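Local coordinates for protein D-alanyl-D-alanine carboxypeptidase (Streptococcus pneumoniae R6, PDB 1XP4) that probably removes the C-terminal D-alanine from peptidoglycan precursors, as a serine-type D-Ala-D-Ala carboxypeptidase of the peptidase S11 family, at residues A[344-349]-A[371-376]. Numbering follows the deposited sequence.
Sequences TVVGHL and MVADKK
Strands 345-349 and 371-373 run antiparallel, their axes at 149°. Met371 O takes two N-H groups from the neighbouring strand. The bond from Val346 N to Met371 O is 2.9 Å and lies in the carbonyl plane. The one from Gly347 N is weak, at 3.3 Å to the same Met371 O. In return Met371 N donates to Gly347 O at 2.9 Å, from above the carbonyl plane. Ala373 N closes the ladder on Thr344 O at 3.0 Å.

The selenomethionine side chain of Met371 leaves the strand on the same face as Leu349. Its CB lies beside Gly347 O, 3.8 Å away. Met371 CG, anti to the carbonyl carbon and beside the backbone N (chi1 -68°), lies 4.1 Å from Leu349 CG. Bends at chi2 and chi3 follow. Met371 SE comes 3.8 Å from Leu349 CD1. The two side chains cross obliquely. Near the other end of the pairing, Val346 CG2 packs on the methyl of Ala373, and Val346 also touches Ala295.

Strand 307-308 flanks 368-373 on its other edge, where Val372 pairs with Val308. Val346 and Gly347 together face Met371, a classic beta bulge in the small antiparallel sheet of the PBP5-type C-terminal domain, away from the predicted active site.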
loop_
_atom_site.group_PDB
_atom_site.type_symbol
_atom_site.label_atom_id
_atom_site.label_comp_id
_atom_site.label_asym_id
_atom_site.label_seq_id
_atom_site.Cartn_x
_atom_site.Cartn_y
_atom_site.Cartn_z
ATOM N N THR A 344 -27.474 5.595 -11.666
ATOM C CA THR A 344 -27.522 5.051 -10.321
ATOM C C THR A 344 -27.095 3.584 -10.355
ATOM O O THR A 344 -27.386 2.860 -11.316
ATOM C CB THR A 344 -28.948 5.183 -9.721
ATOM O OG1 THR A 344 -29.853 4.326 -10.428
ATOM C CG2 THR A 344 -29.444 6.626 -9.837
ATOM N N VAL A 345 -26.382 3.160 -9.315
ATOM C CA VAL A 345 -25.907 1.785 -9.206
ATOM C C VAL A 345 -27.123 0.867 -9.092
ATOM O O VAL A 345 -28.028 1.126 -8.298
ATOM C CB VAL A 345 -25.020 1.623 -7.961
ATOM C CG1 VAL A 345 -24.393 0.241 -7.939
ATOM C CG2 VAL A 345 -23.950 2.696 -7.955
ATOM N N VAL A 346 -27.153 -0.204 -9.875
ATOM C CA VAL A 346 -28.302 -1.100 -9.831
ATOM C C VAL A 346 -27.954 -2.571 -9.610
ATOM O O VAL A 346 -28.837 -3.413 -9.429
ATOM C CB VAL A 346 -29.135 -0.960 -11.117
ATOM C CG1 VAL A 346 -30.467 -1.652 -10.949
ATOM C CG2 VAL A 346 -29.364 0.505 -11.419
ATOM N N GLY A 347 -26.666 -2.880 -9.611
ATOM C CA GLY A 347 -26.251 -4.252 -9.407
ATOM C C GLY A 347 -24.744 -4.346 -9.393
ATOM O O GLY A 347 -24.060 -3.329 -9.483
ATOM N N HIS A 348 -24.225 -5.565 -9.286
ATOM C CA HIS A 348 -22.787 -5.770 -9.264
ATOM C C HIS A 348 -22.347 -6.998 -10.044
ATOM O O HIS A 348 -23.023 -8.025 -10.043
ATOM C CB HIS A 348 -22.294 -5.878 -7.818
ATOM C CG HIS A 348 -22.310 -4.575 -7.077
ATOM N ND1 HIS A 348 -23.446 -4.062 -6.484
ATOM C CD2 HIS A 348 -21.334 -3.657 -6.874
ATOM C CE1 HIS A 348 -23.169 -2.883 -5.948
ATOM N NE2 HIS A 348 -21.893 -2.616 -6.173
ATOM N N LEU A 349 -21.217 -6.869 -10.731
ATOM C CA LEU A 349 -20.633 -7.965 -11.501
ATOM C C LEU A 349 -19.515 -8.500 -10.618
ATOM O O LEU A 349 -18.531 -7.803 -10.385
ATOM C CB LEU A 349 -20.024 -7.446 -12.804
ATOM C CG LEU A 349 -20.674 -7.746 -14.155
ATOM C CD1 LEU A 349 -19.812 -7.157 -15.264
ATOM C CD2 LEU A 349 -20.807 -9.243 -14.343
HETATM N N MSE A 371 -22.626 -1.991 -11.613
HETATM C CA MSE A 371 -23.313 -1.919 -12.888
HETATM C C MSE A 371 -24.417 -0.890 -12.739
HETATM O O MSE A 371 -25.308 -1.007 -11.898
HETATM C CB MSE A 371 -23.875 -3.284 -13.266
HETATM C CG MSE A 371 -22.789 -4.303 -13.571
HETATM SE SE MSE A 371 -21.836 -3.951 -15.215
HETATM C CE MSE A 371 -23.104 -4.713 -16.441
ATOM N N VAL A 372 -24.333 0.120 -13.587
ATOM C CA VAL A 372 -25.234 1.251 -13.579
ATOM C C VAL A 372 -26.470 1.147 -14.469
ATOM O O VAL A 372 -26.488 0.404 -15.449
ATOM C CB VAL A 372 -24.413 2.502 -13.956
ATOM C CG1 VAL A 372 -25.303 3.608 -14.422
ATOM C CG2 VAL A 372 -23.584 2.934 -12.767
ATOM N N ALA A 373 -27.505 1.901 -14.104
ATOM C CA ALA A 373 -28.751 1.951 -14.869
ATOM C C ALA A 373 -28.520 2.906 -16.036
ATOM O O ALA A 373 -28.077 4.038 -15.823
ATOM C CB ALA A 373 -29.869 2.477 -13.993
ATOM N N ASP A 374 -28.818 2.485 -17.262
ATOM C CA ASP A 374 -28.580 3.382 -18.388
ATOM C C ASP A 374 -29.855 3.959 -18.996
ATOM O O ASP A 374 -29.980 4.086 -20.210
ATOM C CB ASP A 374 -27.724 2.670 -19.451
ATOM C CG ASP A 374 -28.541 1.870 -20.431
ATOM O OD1 ASP A 374 -29.572 1.294 -20.026
ATOM O OD2 ASP A 374 -28.136 1.812 -21.610
ATOM N N LYS A 375 -30.783 4.346 -18.126
ATOM C CA LYS A 375 -32.071 4.897 -18.532
ATOM C C LYS A 375 -32.808 5.253 -17.246
ATOM O O LYS A 375 -32.493 4.722 -16.184
ATOM C CB LYS A 375 -32.843 3.828 -19.315
ATOM C CG LYS A 375 -34.249 4.171 -19.786
ATOM C CD LYS A 375 -34.798 2.975 -20.564
ATOM C CE LYS A 375 -36.206 3.173 -21.083
ATOM N NZ LYS A 375 -36.514 2.186 -22.158
ATOM N N LYS A 376 -33.772 6.160 -17.333
ATOM C CA LYS A 376 -34.546 6.551 -16.161
ATOM C C LYS A 376 -35.887 5.823 -16.216
ATOM O O LYS A 376 -36.367 5.501 -17.301
ATOM C CB LYS A 376 -34.758 8.069 -16.167
ATOM C CG LYS A 376 -35.700 8.601 -15.091
ATOM C CD LYS A 376 -35.885 10.102 -15.250
ATOM C CE LYS A 376 -36.886 10.679 -14.257
ATOM N NZ LYS A 376 -37.007 12.164 -14.404
#